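Local coordinates for glycoside hydrolase family 15, cellulose signaling associated protein envoy (PDB 4WUJ) that serves as a blue-light photoreceptor whose flavin-binding LOV domain links light sensing to the response to oxidative stress, at residues C[41-46]-C[73-78]; C[99-104]-C[125-130]. All coordinates share one frame; numbering follows the deposited sequence.

After helix 14-22 the chain enters strand 39-44, where 41-46 opens interaction 1. It then runs through strand 52-55 and helices 57-63 and 67-70 before 73-78 closes that loop. Interaction 2 opens later, on helix 92-103. Its loop holds strand 107-114 and the start of strand 120-129, and it closes at 125-130. The two contacts follow in series and neither nest nor cross. Both join the same antiparallel sheet to a helical or loop element of this PAS-fold LOV domain, and both touch FMN. The flavin lies between 73-78 on one face and 125-130 on the other. The contacts also meet directly, Ile-45 CD1 packing 4.1 Å from His-104 NE2.

Interaction 1: C[41-46]-C[73-78]; sequences TLCDIS and RNCRFL. With FMN (flavin mononucleotide), chain I.
Cys-75 and Cys-43 meet sulfur to sulfur beside the flavin, with Cys-75 SG 3.7 Å from Cys-43 SG. This is packing, not a disulfide. Each sulfur lies over one face of the isoalloxazine: Cys-43 SG above methyl C7M, Cys-75 SG above C5A and C6. Cys-75 SG sits anti to its carbonyl carbon (chi1 -79°). That rotation leaves Cys-75 SG 3.8 Å from Thr-41 OG1, which approaches flavin C6 at 3.3 Å and has a weak bond to Gln-144. Leu-78 extends the same cover, its CD1 over C4 and O4.

Asn-74 OD1 accepts two bonds, from FMN O2' at 2.9 Å and, on a lone pair, from Arg-76 N at 2.8 Å, which makes an Asx turn. Arg-76 bends at chi3 (62°), and its guanidinium passes over Asn-74 OD1. Its edge grips the phosphate with NE to O2P, nearly straight at 174°, and NH2 to O1P. Asp-49 pairs with NH1.

Asn-Cys-Arg-Phe-Leu is the core of the LOV signature around the flavin cysteine. Cys-75 SG stands 4.5 Å from flavin C4A with no bond between them, consistent with the dark state and with a cysteine placed for the light-driven adduct of this family.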
ATOM      1  N   THR C  41      -7.437  -0.190   6.730  1.00 23.43           N
ATOM      2  CA  THR C  41      -8.557   0.726   6.836  1.00 19.89           C
ATOM      3  C   THR C  41      -8.074   1.986   7.545  1.00 25.58           C
ATOM      4  O   THR C  41      -7.142   1.972   8.365  1.00 24.49           O
ATOM      5  CB  THR C  41      -9.795   0.115   7.577  1.00 33.18           C
ATOM      6  OG1 THR C  41      -9.478  -0.123   8.957  1.00 33.38           O
ATOM      7  CG2 THR C  41     -10.224  -1.179   6.939  1.00 29.73           C
ATOM      8  N   LEU C  42      -8.692   3.084   7.175  1.00 24.70           N
ATOM      9  CA  LEU C  42      -8.469   4.358   7.807  1.00 26.22           C
ATOM     10  C   LEU C  42      -9.851   4.824   8.286  1.00 25.83           C
ATOM     11  O   LEU C  42     -10.829   4.864   7.500  1.00 20.67           O
ATOM     12  CB  LEU C  42      -7.897   5.336   6.792  1.00 25.64           C
ATOM     13  CG  LEU C  42      -7.329   6.668   7.235  1.00 27.53           C
ATOM     14  CD1 LEU C  42      -6.273   6.576   8.333  1.00 35.58           C
ATOM     15  CD2 LEU C  42      -6.727   7.275   5.968  1.00 34.10           C
ATOM     16  N   CYS C  43      -9.927   5.162   9.568  1.00 21.39           N
ATOM     17  CA  CYS C  43     -11.200   5.553  10.182  1.00 20.53           C
ATOM     18  C   CYS C  43     -11.052   6.911  10.815  1.00 22.32           C
ATOM     19  O   CYS C  43     -10.030   7.196  11.429  1.00 22.02           O
ATOM     20  CB  CYS C  43     -11.628   4.536  11.222  1.00 20.99           C
ATOM     21  SG  CYS C  43     -12.034   2.903  10.533  1.00 22.65           S
ATOM     22  N   ASP C  44     -12.052   7.772  10.611  1.00 19.10           N
ATOM     23  CA  ASP C  44     -12.031   9.066  11.226  1.00 26.83           C
ATOM     24  C   ASP C  44     -12.731   8.966  12.611  1.00 24.67           C
ATOM     25  O   ASP C  44     -13.954   9.047  12.705  1.00 26.15           O
ATOM     26  CB  ASP C  44     -12.736  10.085  10.324  1.00 23.93           C
ATOM     27  CG  ASP C  44     -12.591  11.506  10.846  1.00 29.61           C
ATOM     28  OD1 ASP C  44     -12.303  11.669  12.048  1.00 29.49           O
ATOM     29  OD2 ASP C  44     -12.794  12.446  10.050  1.00 35.82           O
ATOM     30  N   ILE C  45     -11.969   8.774  13.676  1.00 26.01           N
ATOM     31  CA  ILE C  45     -12.606   8.561  14.970  1.00 25.48           C
ATOM     32  C   ILE C  45     -13.198   9.856  15.648  1.00 28.24           C
ATOM     33  O   ILE C  45     -13.853   9.766  16.684  1.00 23.14           O
ATOM     34  CB  ILE C  45     -11.672   7.808  15.918  1.00 29.07           C
ATOM     35  CG1 ILE C  45     -10.479   8.673  16.264  1.00 37.44           C
ATOM     36  CG2 ILE C  45     -11.190   6.450  15.275  1.00 31.82           C
ATOM     37  CD1 ILE C  45      -9.893   8.326  17.593  1.00 47.24           C
ATOM     38  N   SER C  46     -12.986  11.021  15.040  1.00 25.08           N
ATOM     39  CA  SER C  46     -13.734  12.258  15.362  1.00 33.44           C
ATOM     40  C   SER C  46     -15.142  12.355  14.739  1.00 30.51           C
ATOM     41  O   SER C  46     -15.890  13.260  15.051  1.00 30.98           O
ATOM     42  CB  SER C  46     -12.939  13.474  14.888  1.00 38.62           C
ATOM     43  OG  SER C  46     -11.683  13.504  15.553  1.00 40.47           O
ATOM     44  N   ARG C  73     -18.863   3.082   7.150  1.00 34.10           N
ATOM     45  CA  ARG C  73     -19.309   2.158   8.184  1.00 35.56           C
ATOM     46  C   ARG C  73     -18.223   1.953   9.236  1.00 26.07           C
ATOM     47  O   ARG C  73     -17.023   2.144   8.989  1.00 21.00           O
ATOM     48  CB  ARG C  73     -19.745   0.815   7.565  1.00 32.54           C
ATOM     49  CG  ARG C  73     -20.819   1.001   6.491  1.00 35.34           C
ATOM     50  CD  ARG C  73     -21.901  -0.072   6.484  1.00 41.62           C
ATOM     51  NE  ARG C  73     -21.386  -1.432   6.569  1.00 48.75           N
ATOM     52  CZ  ARG C  73     -22.117  -2.524   6.326  1.00 64.16           C
ATOM     53  NH1 ARG C  73     -23.393  -2.407   5.970  1.00 65.50           N
ATOM     54  NH2 ARG C  73     -21.576  -3.742   6.424  1.00 56.43           N
ATOM     55  N   ASN C  74     -18.665   1.589  10.424  1.00 19.11           N
ATOM     56  CA  ASN C  74     -17.749   1.152  11.482  1.00 28.18           C
ATOM     57  C   ASN C  74     -17.250  -0.224  11.129  1.00 27.24           C
ATOM     58  O   ASN C  74     -17.980  -1.019  10.529  1.00 30.56           O
ATOM     59  CB  ASN C  74     -18.437   1.098  12.841  1.00 20.64           C
ATOM     60  CG  ASN C  74     -17.481   0.808  13.971  1.00 20.22           C
ATOM     61  OD1 ASN C  74     -17.088  -0.322  14.169  1.00 18.19           O
ATOM     62  ND2 ASN C  74     -17.106   1.839  14.726  1.00 20.57           N
ATOM     63  N   CYS C  75     -16.004  -0.486  11.497  1.00 25.25           N
ATOM     64  CA  CYS C  75     -15.337  -1.759  11.197  1.00 23.76           C
ATOM     65  C   CYS C  75     -15.919  -3.011  11.876  1.00 39.12           C
ATOM     66  O   CYS C  75     -15.538  -4.153  11.518  1.00 31.18           O
ATOM     67  CB  CYS C  75     -13.883  -1.632  11.569  1.00 24.47           C
ATOM     68  SG  CYS C  75     -12.923  -0.720  10.313  1.00 32.51           S
ATOM     69  N   ARG C  76     -16.831  -2.828  12.839  1.00 27.55           N
ATOM     70  CA  ARG C  76     -17.282  -3.978  13.645  1.00 33.23           C
ATOM     71  C   ARG C  76     -18.145  -4.942  12.799  1.00 30.84           C
ATOM     72  O   ARG C  76     -18.359  -6.084  13.184  1.00 34.42           O
ATOM     73  CB  ARG C  76     -18.064  -3.535  14.914  1.00 22.40           C
ATOM     74  CG  ARG C  76     -19.433  -2.981  14.535  1.00 21.63           C
ATOM     75  CD  ARG C  76     -20.322  -2.653  15.762  1.00 23.07           C
ATOM     76  NE  ARG C  76     -19.691  -1.630  16.584  1.00 23.83           N
ATOM     77  CZ  ARG C  76     -19.851  -0.328  16.407  1.00 22.41           C
ATOM     78  NH1 ARG C  76     -20.585   0.126  15.405  1.00 24.05           N
ATOM     79  NH2 ARG C  76     -19.230   0.512  17.208  1.00 23.20           N
ATOM     80  N   PHE C  77     -18.652  -4.492  11.655  1.00 32.35           N
ATOM     81  CA  PHE C  77     -19.436  -5.395  10.841  1.00 34.68           C
ATOM     82  C   PHE C  77     -18.618  -6.644  10.491  1.00 42.80           C
ATOM     83  O   PHE C  77     -19.183  -7.659  10.124  1.00 44.63           O
ATOM     84  CB  PHE C  77     -19.957  -4.704   9.575  1.00 38.59           C
ATOM     85  CG  PHE C  77     -18.874  -4.329   8.598  1.00 44.05           C
ATOM     86  CD1 PHE C  77     -18.298  -5.291   7.776  1.00 39.75           C
ATOM     87  CD2 PHE C  77     -18.443  -3.023   8.497  1.00 34.63           C
ATOM     88  CE1 PHE C  77     -17.317  -4.957   6.885  1.00 39.77           C
ATOM     89  CE2 PHE C  77     -17.449  -2.674   7.595  1.00 41.80           C
ATOM     90  CZ  PHE C  77     -16.888  -3.644   6.787  1.00 41.04           C
ATOM     91  N   LEU C  78     -17.295  -6.579  10.656  1.00 36.61           N
ATOM     92  CA  LEU C  78     -16.420  -7.701  10.346  1.00 36.34           C
ATOM     93  C   LEU C  78     -16.542  -8.811  11.375  1.00 42.52           C
ATOM     94  O   LEU C  78     -16.124  -9.952  11.155  1.00 31.45           O
ATOM     95  CB  LEU C  78     -14.964  -7.227  10.273  1.00 35.30           C
ATOM     96  CG  LEU C  78     -14.567  -6.342   9.075  1.00 31.06           C
ATOM     97  CD1 LEU C  78     -13.171  -5.806   9.289  1.00 30.13           C
ATOM     98  CD2 LEU C  78     -14.637  -7.139   7.794  1.00 32.38           C
TER
HETATM   99  N1  FMN I5201     -12.651  -4.922  14.380  1.00 29.08           N
HETATM  100  C2  FMN I5201     -12.575  -6.167  13.790  1.00 32.35           C
HETATM  101  O2  FMN I5201     -13.206  -7.114  14.255  1.00 31.55           O
HETATM  102  N3  FMN I5201     -11.794  -6.351  12.652  1.00 28.33           N
HETATM  103  C4  FMN I5201     -11.074  -5.319  12.101  1.00 31.35           C
HETATM  104  O4  FMN I5201     -10.414  -5.525  11.087  1.00 24.07           O
HETATM  105  C4A FMN I5201     -11.142  -4.049  12.690  1.00 37.12           C
HETATM  106  N5  FMN I5201     -10.443  -2.978  12.148  1.00 27.20           N
HETATM  107  C5A FMN I5201     -10.502  -1.748  12.739  1.00 26.15           C
HETATM  108  C6  FMN I5201      -9.773  -0.718  12.175  1.00 23.73           C
HETATM  109  C7  FMN I5201      -9.828   0.553  12.722  1.00 28.87           C
HETATM  110  C7M FMN I5201      -9.011   1.632  12.082  1.00 22.78           C
HETATM  111  C8  FMN I5201     -10.624   0.784  13.868  1.00 27.27           C
HETATM  112  C8M FMN I5201     -10.687   2.164  14.473  1.00 20.67           C
HETATM  113  C9  FMN I5201     -11.343  -0.273  14.441  1.00 25.62           C
HETATM  114  C9A FMN I5201     -11.290  -1.543  13.879  1.00 27.19           C
HETATM  115  N10 FMN I5201     -12.010  -2.615  14.420  1.00 31.76           N
HETATM  116  C10 FMN I5201     -11.935  -3.861  13.829  1.00 30.28           C
HETATM  117  C1' FMN I5201     -12.844  -2.528  15.681  1.00 24.59           C
HETATM  118  C2' FMN I5201     -14.263  -2.017  15.590  1.00 27.07           C
HETATM  119  O2' FMN I5201     -14.339  -1.065  14.555  1.00 23.79           O
HETATM  120  C3' FMN I5201     -14.670  -1.472  16.990  1.00 26.52           C
HETATM  121  O3' FMN I5201     -13.770  -0.456  17.418  1.00 24.30           O
HETATM  122  C4' FMN I5201     -14.682  -2.611  18.037  1.00 29.40           C
HETATM  123  O4' FMN I5201     -15.699  -3.524  17.685  1.00 25.65           O
HETATM  124  C5' FMN I5201     -14.852  -2.116  19.485  1.00 27.39           C
HETATM  125  O5' FMN I5201     -15.943  -1.216  19.571  1.00 24.84           O
HETATM  126  P   FMN I5201     -17.425  -1.742  19.832  1.00 30.39           P
HETATM  127  O1P FMN I5201     -18.308  -0.508  19.742  1.00 33.69           O
HETATM  128  O2P FMN I5201     -17.930  -2.750  18.857  1.00 27.14           O
HETATM  129  O3P FMN I5201     -17.498  -2.327  21.204  1.00 32.34           O

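Interaction 2: C[99-104]-C[125-130]; sequences RAIRAH and VTILPL. With FMN (flavin mononucleotide), chain I; SO4 (sulfate ion), chain J; SO4 (sulfate ion), chain K.
Segments 99-104 and 125-130 converge toward the end of the helix: CA atoms lie 7.6 Å apart for Ile-101 and Ile-127, but 5.5 Å apart for His-104 and Pro-129. His-104 is the first residue to leave helical phi/psi; its positive phi belongs to a Schellman motif. His-104 O lies 3.6 Å from Pro-129 CG, and the CB atoms of the two residues are also near. The imidazole meets the ring of His-138.

Deeper in, the branch methyl CG2 of Ile-127 rests against the CG1 methylene of Ile-101, 4.2 Å away. Each isoleucine then reaches the flavin with its far methyl. Ile-101 CD1 approaches FMN C8M at 3.7 Å. In Ile-127, CG1 lies anti to the carbonyl carbon (chi1 -55°). This sends CD1 against the ring at C9A and C9, while CG2 is left to meet the helix. Val-125 continues the row along the same flavin face. Its CG1 lies near N5 and C4A, and Val-125 CG2 is 3.5 Å from FMN O4. An alanine here would remove both methyls and would probably open a gap over N5 and O4, leaving that end of the flavin less firmly held.

On the outer side of the helix, Arg-99 and Arg-102 gather sulfate, probably from the crystallisation liquor. Arg-102 NH1 bonds O3 of the chain J sulfate at 2.9 Å. Arg-99 NE reaches the same oxygen weakly, and another oxygen of that ion sits over its guanidinium face. Arg-102 NH2 turns to the chain K sulfate.

The contact therefore has two characters. Ile-127 and Val-125 form an apolar wall on the flavin face opposite Cys-75, with Ile-101 at the C8M end. The outer side is a basic surface whose charges the anions would partly balance.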
ATOM      1  N   ARG C  99     -11.050  -0.094  24.011  1.00 30.25           N
ATOM      2  CA  ARG C  99     -10.427   0.661  25.083  1.00 32.95           C
ATOM      3  C   ARG C  99      -9.176   1.298  24.543  1.00 26.99           C
ATOM      4  O   ARG C  99      -8.842   2.444  24.849  1.00 34.72           O
ATOM      5  CB  ARG C  99     -10.106  -0.256  26.269  1.00 44.71           C
ATOM      6  CG  ARG C  99     -11.169  -0.230  27.397  1.00 53.96           C
ATOM      7  CD  ARG C  99     -11.648  -1.641  27.800  1.00 60.42           C
ATOM      8  NE  ARG C  99     -12.493  -1.634  28.990  1.00 62.75           N
ATOM      9  CZ  ARG C  99     -12.755  -2.705  29.743  1.00 60.75           C
ATOM     10  NH1 ARG C  99     -12.232  -3.900  29.452  1.00 62.25           N
ATOM     11  NH2 ARG C  99     -13.546  -2.575  30.810  1.00 53.85           N
ATOM     12  N   ALA C 100      -8.505   0.582  23.671  1.00 28.03           N
ATOM     13  CA  ALA C 100      -7.290   1.125  23.077  1.00 33.74           C
ATOM     14  C   ALA C 100      -7.626   2.327  22.200  1.00 29.23           C
ATOM     15  O   ALA C 100      -7.015   3.408  22.315  1.00 31.19           O
ATOM     16  CB  ALA C 100      -6.615   0.064  22.298  1.00 34.42           C
ATOM     17  N   ILE C 101      -8.662   2.160  21.384  1.00 29.63           N
ATOM     18  CA  ILE C 101      -9.073   3.216  20.444  1.00 33.32           C
ATOM     19  C   ILE C 101      -9.365   4.468  21.249  1.00 40.32           C
ATOM     20  O   ILE C 101      -8.910   5.568  20.907  1.00 34.82           O
ATOM     21  CB  ILE C 101     -10.318   2.803  19.648  1.00 30.55           C
ATOM     22  CG1 ILE C 101      -9.938   1.799  18.561  1.00 25.68           C
ATOM     23  CG2 ILE C 101     -11.003   4.035  19.050  1.00 35.52           C
ATOM     24  CD1 ILE C 101     -11.111   1.078  17.948  1.00 24.16           C
ATOM     25  N   ARG C 102     -10.088   4.258  22.350  1.00 33.76           N
ATOM     26  CA  ARG C 102     -10.525   5.323  23.253  1.00 38.40           C
ATOM     27  C   ARG C 102      -9.341   6.049  23.929  1.00 38.02           C
ATOM     28  O   ARG C 102      -9.339   7.269  24.054  1.00 36.52           O
ATOM     29  CB  ARG C 102     -11.528   4.735  24.270  1.00 35.02           C
ATOM     30  CG  ARG C 102     -11.635   5.439  25.575  1.00 42.00           C
ATOM     31  CD  ARG C 102     -12.406   4.574  26.622  1.00 34.59           C
ATOM     32  NE  ARG C 102     -13.669   4.049  26.097  1.00 36.54           N
ATOM     33  CZ  ARG C 102     -14.390   3.092  26.683  1.00 32.49           C
ATOM     34  NH1 ARG C 102     -13.960   2.525  27.807  1.00 43.82           N
ATOM     35  NH2 ARG C 102     -15.539   2.682  26.130  1.00 30.27           N
ATOM     36  N   ALA C 103      -8.307   5.305  24.301  1.00 45.18           N
ATOM     37  CA  ALA C 103      -7.109   5.907  24.873  1.00 45.65           C
ATOM     38  C   ALA C 103      -6.073   6.390  23.816  1.00 50.63           C
ATOM     39  O   ALA C 103      -4.983   6.835  24.164  1.00 44.12           O
ATOM     40  CB  ALA C 103      -6.458   4.914  25.836  1.00 47.31           C
ATOM     41  N   HIS C 104      -6.413   6.342  22.533  1.00 51.28           N
ATOM     42  CA  HIS C 104      -5.427   6.626  21.475  1.00 43.78           C
ATOM     43  C   HIS C 104      -4.165   5.775  21.644  1.00 42.70           C
ATOM     44  O   HIS C 104      -3.056   6.263  21.462  1.00 46.29           O
ATOM     45  CB  HIS C 104      -5.047   8.097  21.463  1.00 50.42           C
ATOM     46  CG  HIS C 104      -6.209   9.005  21.254  1.00 60.30           C
ATOM     47  ND1 HIS C 104      -6.067  10.356  21.040  1.00 70.31           N
ATOM     48  CD2 HIS C 104      -7.538   8.754  21.222  1.00 58.36           C
ATOM     49  CE1 HIS C 104      -7.262  10.900  20.885  1.00 68.29           C
ATOM     50  NE2 HIS C 104      -8.170   9.947  20.989  1.00 60.68           N
ATOM     51  N   VAL C 125      -5.356  -8.013  13.742  1.00 31.62           N
ATOM     52  CA  VAL C 125      -5.687  -6.605  13.594  1.00 25.82           C
ATOM     53  C   VAL C 125      -4.801  -5.791  14.463  1.00 27.47           C
ATOM     54  O   VAL C 125      -4.654  -6.056  15.663  1.00 32.72           O
ATOM     55  CB  VAL C 125      -7.140  -6.322  14.025  1.00 28.68           C
ATOM     56  CG1 VAL C 125      -7.450  -4.868  13.862  1.00 26.82           C
ATOM     57  CG2 VAL C 125      -8.136  -7.170  13.214  1.00 28.67           C
ATOM     58  N   THR C 126      -4.220  -4.773  13.876  1.00 20.12           N
ATOM     59  CA  THR C 126      -3.437  -3.788  14.624  1.00 27.10           C
ATOM     60  C   THR C 126      -4.042  -2.417  14.386  1.00 31.30           C
ATOM     61  O   THR C 126      -4.260  -2.040  13.239  1.00 29.49           O
ATOM     62  CB  THR C 126      -1.992  -3.675  14.092  1.00 34.69           C
ATOM     63  OG1 THR C 126      -1.364  -4.947  14.127  1.00 30.86           O
ATOM     64  CG2 THR C 126      -1.190  -2.672  14.910  1.00 34.63           C
ATOM     65  N   ILE C 127      -4.238  -1.641  15.443  1.00 25.12           N
ATOM     66  CA  ILE C 127      -4.806  -0.329  15.306  1.00 20.86           C
ATOM     67  C   ILE C 127      -3.844   0.676  15.853  1.00 27.70           C
ATOM     68  O   ILE C 127      -3.374   0.563  16.986  1.00 32.91           O
ATOM     69  CB  ILE C 127      -6.194  -0.273  16.010  1.00 29.95           C
ATOM     70  CG1 ILE C 127      -7.063  -1.388  15.436  1.00 26.07           C
ATOM     71  CG2 ILE C 127      -6.830   1.099  15.820  1.00 30.07           C
ATOM     72  CD1 ILE C 127      -8.357  -1.656  16.105  1.00 26.65           C
ATOM     73  N   LEU C 128      -3.523   1.659  15.035  1.00 27.49           N
ATOM     74  CA  LEU C 128      -2.625   2.718  15.433  1.00 39.97           C
ATOM     75  C   LEU C 128      -3.303   4.093  15.363  1.00 39.97           C
ATOM     76  O   LEU C 128      -4.101   4.352  14.478  1.00 37.21           O
ATOM     77  CB  LEU C 128      -1.381   2.680  14.537  1.00 31.11           C
ATOM     78  CG  LEU C 128      -0.693   1.304  14.539  1.00 33.86           C
ATOM     79  CD1 LEU C 128      -1.117   0.417  13.381  1.00 39.28           C
ATOM     80  CD2 LEU C 128       0.782   1.491  14.518  1.00 41.88           C
ATOM     81  N   PRO C 129      -2.973   4.980  16.306  1.00 37.26           N
ATOM     82  CA  PRO C 129      -3.426   6.370  16.335  1.00 37.63           C
ATOM     83  C   PRO C 129      -2.630   7.291  15.420  1.00 49.91           C
ATOM     84  O   PRO C 129      -1.422   7.115  15.282  1.00 43.36           O
ATOM     85  CB  PRO C 129      -3.137   6.781  17.776  1.00 51.64           C
ATOM     86  CG  PRO C 129      -1.865   5.987  18.111  1.00 31.76           C
ATOM     87  CD  PRO C 129      -2.171   4.639  17.495  1.00 37.72           C
ATOM     88  N   LEU C 130      -3.303   8.275  14.826  1.00 48.22           N
ATOM     89  CA  LEU C 130      -2.634   9.382  14.152  1.00 52.20           C
ATOM     90  C   LEU C 130      -2.715  10.656  14.991  1.00 57.20           C
ATOM     91  O   LEU C 130      -3.356  10.675  16.042  1.00 61.70           O
ATOM     92  CB  LEU C 130      -3.291   9.657  12.796  1.00 51.67           C
ATOM     93  CG  LEU C 130      -2.597   9.032  11.601  1.00 51.06           C
ATOM     94  CD1 LEU C 130      -2.413   7.524  11.843  1.00 49.35           C
ATOM     95  CD2 LEU C 130      -3.377   9.329  10.300  1.00 43.47           C
TER
HETATM   96  N1  FMN I5201     -12.651  -4.922  14.380  1.00 29.08           N
HETATM   97  C2  FMN I5201     -12.575  -6.167  13.790  1.00 32.35           C
HETATM   98  O2  FMN I5201     -13.206  -7.114  14.255  1.00 31.55           O
HETATM   99  N3  FMN I5201     -11.794  -6.351  12.652  1.00 28.33           N
HETATM  100  C4  FMN I5201     -11.074  -5.319  12.101  1.00 31.35           C
HETATM  101  O4  FMN I5201     -10.414  -5.525  11.087  1.00 24.07           O
HETATM  102  C4A FMN I5201     -11.142  -4.049  12.690  1.00 37.12           C
HETATM  103  N5  FMN I5201     -10.443  -2.978  12.148  1.00 27.20           N
HETATM  104  C5A FMN I5201     -10.502  -1.748  12.739  1.00 26.15           C
HETATM  105  C6  FMN I5201      -9.773  -0.718  12.175  1.00 23.73           C
HETATM  106  C7  FMN I5201      -9.828   0.553  12.722  1.00 28.87           C
HETATM  107  C7M FMN I5201      -9.011   1.632  12.082  1.00 22.78           C
HETATM  108  C8  FMN I5201     -10.624   0.784  13.868  1.00 27.27           C
HETATM  109  C8M FMN I5201     -10.687   2.164  14.473  1.00 20.67           C
HETATM  110  C9  FMN I5201     -11.343  -0.273  14.441  1.00 25.62           C
HETATM  111  C9A FMN I5201     -11.290  -1.543  13.879  1.00 27.19           C
HETATM  112  N10 FMN I5201     -12.010  -2.615  14.420  1.00 31.76           N
HETATM  113  C10 FMN I5201     -11.935  -3.861  13.829  1.00 30.28           C
HETATM  114  C1' FMN I5201     -12.844  -2.528  15.681  1.00 24.59           C
HETATM  115  C2' FMN I5201     -14.263  -2.017  15.590  1.00 27.07           C
HETATM  116  O2' FMN I5201     -14.339  -1.065  14.555  1.00 23.79           O
HETATM  117  C3' FMN I5201     -14.670  -1.472  16.990  1.00 26.52           C
HETATM  118  O3' FMN I5201     -13.770  -0.456  17.418  1.00 24.30           O
HETATM  119  C4' FMN I5201     -14.682  -2.611  18.037  1.00 29.40           C
HETATM  120  O4' FMN I5201     -15.699  -3.524  17.685  1.00 25.65           O
HETATM  121  C5' FMN I5201     -14.852  -2.116  19.485  1.00 27.39           C
HETATM  122  O5' FMN I5201     -15.943  -1.216  19.571  1.00 24.84           O
HETATM  123  P   FMN I5201     -17.425  -1.742  19.832  1.00 30.39           P
HETATM  124  O1P FMN I5201     -18.308  -0.508  19.742  1.00 33.69           O
HETATM  125  O2P FMN I5201     -17.930  -2.750  18.857  1.00 27.14           O
HETATM  126  O3P FMN I5201     -17.498  -2.327  21.204  1.00 32.34           O
HETATM  127  S   SO4 J5202     -16.159  -0.649  28.520  1.00 53.27           S
HETATM  128  O1  SO4 J5202     -16.192  -2.084  28.787  1.00 52.35           O
HETATM  129  O2  SO4 J5202     -17.099  -0.327  27.447  1.00 46.26           O
HETATM  130  O3  SO4 J5202     -14.800  -0.165  28.298  1.00 46.58           O
HETATM  131  O4  SO4 J5202     -16.646   0.066  29.676  1.00 47.54           O
HETATM  132  S   SO4 K5203     -17.007   3.716  23.005  1.00 69.99           S
HETATM  133  O1  SO4 K5203     -17.475   2.530  23.698  1.00 54.04           O
HETATM  134  O2  SO4 K5203     -17.470   3.561  21.638  1.00 39.80           O
HETATM  135  O3  SO4 K5203     -17.536   4.960  23.530  1.00 47.17           O
HETATM  136  O4  SO4 K5203     -15.577   3.774  23.164  1.00 33.67           O